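PDB 1UKU: periplasmic divalent cation tolerance protein CutA from Pyrococcus horikoshii, which binds copper ions and takes part in resistance toward heavy metals, working as a homotrimer that copper probably drives into larger assemblies. Local coordinates for the interface of chains A and B. Sequence-based numbering; all coordinates share one arbitrary frame. Chains: chain A/B, periplasmic divalent cation tolerance protein CutA.

The interface of chains A and B. Residues chain A 1, 56, 88-89, 92; chain B 77-81.
An antiparallel beta bridge between A:Val88 and B:Ile81 joins two subunits of the CutA trimer, and the asparagine that follows the bridge, A:Asn89, extends it by reading the backbone of the loop from B:Val77 to B:Ile80. Its primary amide suits this place because it offers both a donor and an acceptor. A:Asn89 ND2 gives a nearly straight hydrogen bond to the carbonyl O of B:Pro78, 2.8 Å away and almost in the amide plane. A:Asn89 OD1 accepts from the backbone N of B:Ile80 at 2.9 Å, with that donor tilted well out of the carbonyl plane. Two bonds to one backbone stretch fix the rotation of the amide. A weak bond from A:Asn89 N to B:Ile80 O, 3.3 Å, adds to the bridge.

A:Tyr92 swings CG anti to its backbone N (chi1 -176°), which lays the ring along the loop. The methyl CB of B:Ala79 sits over one face, offset toward the rim, 3.6 Å from A:Tyr92 CE1; a short side chain suits this place, since a bare methyl can sit against the ring face. B:Val77 CG1 packs on A:Tyr92 CA at 3.7 Å. At the bridge itself, the side chains of B:Ile81 and A:Val88 lie side by side, pointing the same way. B:Ile81 CD1 reaches the S-methyl CE of A:Met1 at 3.9 Å, the two side chains crossing at about a right angle.

A:Val88, A:Asn89 and A:Tyr92 span strand 87-88 and the start of helix 90-99, while A:Met1 comes from the N-terminus just before strand 2-8, and the chain B segment leads into strand 81-84.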
loop_
_atom_site.group_PDB
_atom_site.type_symbol
_atom_site.label_atom_id
_atom_site.label_comp_id
_atom_site.label_asym_id
_atom_site.label_seq_id
_atom_site.Cartn_x
_atom_site.Cartn_y
_atom_site.Cartn_z
ATOM N N MET A 1 -14.858 0.017 6.147
ATOM C CA MET A 1 -14.454 -0.491 4.817
ATOM C C MET A 1 -13.134 -1.225 4.954
ATOM O O MET A 1 -12.460 -1.157 5.981
ATOM C CB MET A 1 -14.332 0.660 3.821
ATOM C CG MET A 1 -13.193 1.615 4.046
ATOM S SD MET A 1 -12.930 2.768 2.662
ATOM C CE MET A 1 -12.070 1.706 1.488
ATOM N N LYS A 56 -11.103 -1.798 -3.054
ATOM C CA LYS A 56 -11.784 -1.133 -1.933
ATOM C C LYS A 56 -13.205 -1.650 -1.874
ATOM O O LYS A 56 -13.917 -1.636 -2.865
ATOM C CB LYS A 56 -11.736 0.392 -2.098
ATOM C CG LYS A 56 -10.289 0.928 -2.312
ATOM C CD LYS A 56 -10.193 2.391 -2.784
ATOM C CE LYS A 56 -9.233 2.608 -4.009
ATOM N NZ LYS A 56 -9.826 2.390 -5.437
ATOM N N VAL A 88 -12.084 6.651 7.464
ATOM C CA VAL A 88 -12.203 7.201 6.110
ATOM C C VAL A 88 -13.185 8.353 6.156
ATOM O O VAL A 88 -14.080 8.387 7.019
ATOM C CB VAL A 88 -12.628 6.081 5.105
ATOM C CG1 VAL A 88 -13.925 5.473 5.550
ATOM C CG2 VAL A 88 -12.684 6.566 3.690
ATOM N N ASN A 89 -13.025 9.309 5.252
ATOM C CA ASN A 89 -14.005 10.398 5.134
ATOM C C ASN A 89 -15.364 9.853 4.760
ATOM O O ASN A 89 -15.503 8.986 3.901
ATOM C CB ASN A 89 -13.581 11.480 4.158
ATOM C CG ASN A 89 -13.246 10.935 2.779
ATOM O OD1 ASN A 89 -12.476 9.964 2.638
ATOM N ND2 ASN A 89 -13.774 11.594 1.737
ATOM N N TYR A 92 -16.812 9.578 1.024
ATOM C CA TYR A 92 -16.276 8.472 0.269
ATOM C C TYR A 92 -16.905 7.143 0.703
ATOM O O TYR A 92 -17.262 6.305 -0.128
ATOM C CB TYR A 92 -14.755 8.407 0.389
ATOM C CG TYR A 92 -14.188 7.320 -0.472
ATOM C CD1 TYR A 92 -13.995 7.525 -1.817
ATOM C CD2 TYR A 92 -13.906 6.065 0.050
ATOM C CE1 TYR A 92 -13.488 6.511 -2.618
ATOM C CE2 TYR A 92 -13.430 5.056 -0.742
ATOM C CZ TYR A 92 -13.197 5.298 -2.059
ATOM O OH TYR A 92 -12.711 4.276 -2.863
ATOM N N VAL B 77 -15.440 14.075 -4.159
ATOM C CA VAL B 77 -15.514 12.963 -3.218
ATOM C C VAL B 77 -14.185 12.198 -3.266
ATOM O O VAL B 77 -14.067 11.177 -3.946
ATOM C CB VAL B 77 -16.716 12.029 -3.508
ATOM C CG1 VAL B 77 -16.835 10.950 -2.448
ATOM C CG2 VAL B 77 -18.030 12.826 -3.564
ATOM N N PRO B 78 -13.183 12.693 -2.557
ATOM C CA PRO B 78 -11.883 12.009 -2.567
ATOM C C PRO B 78 -11.910 10.826 -1.645
ATOM O O PRO B 78 -12.729 10.772 -0.729
ATOM C CB PRO B 78 -10.937 13.059 -2.017
ATOM C CG PRO B 78 -11.790 13.891 -1.124
ATOM C CD PRO B 78 -13.174 13.882 -1.704
ATOM N N ALA B 79 -10.995 9.889 -1.867
ATOM C CA ALA B 79 -10.711 8.832 -0.907
ATOM C C ALA B 79 -9.671 9.365 0.078
ATOM O O ALA B 79 -8.582 9.777 -0.309
ATOM C CB ALA B 79 -10.184 7.605 -1.595
ATOM N N ILE B 80 -9.997 9.345 1.362
ATOM C CA ILE B 80 -9.060 9.739 2.400
ATOM C C ILE B 80 -9.061 8.639 3.461
ATOM O O ILE B 80 -9.898 8.633 4.379
ATOM C CB ILE B 80 -9.421 11.111 3.035
ATOM C CG1 ILE B 80 -9.725 12.131 1.954
ATOM C CG2 ILE B 80 -8.256 11.598 3.921
ATOM C CD1 ILE B 80 -10.252 13.466 2.508
ATOM N N ILE B 81 -8.107 7.721 3.341
ATOM C CA ILE B 81 -8.128 6.403 3.988
ATOM C C ILE B 81 -7.005 6.305 5.006
ATOM O O ILE B 81 -5.839 6.375 4.649
ATOM C CB ILE B 81 -7.989 5.327 2.909
ATOM C CG1 ILE B 81 -9.309 5.231 2.108
ATOM C CG2 ILE B 81 -7.636 3.973 3.496
ATOM C CD1 ILE B 81 -9.275 4.405 0.818
#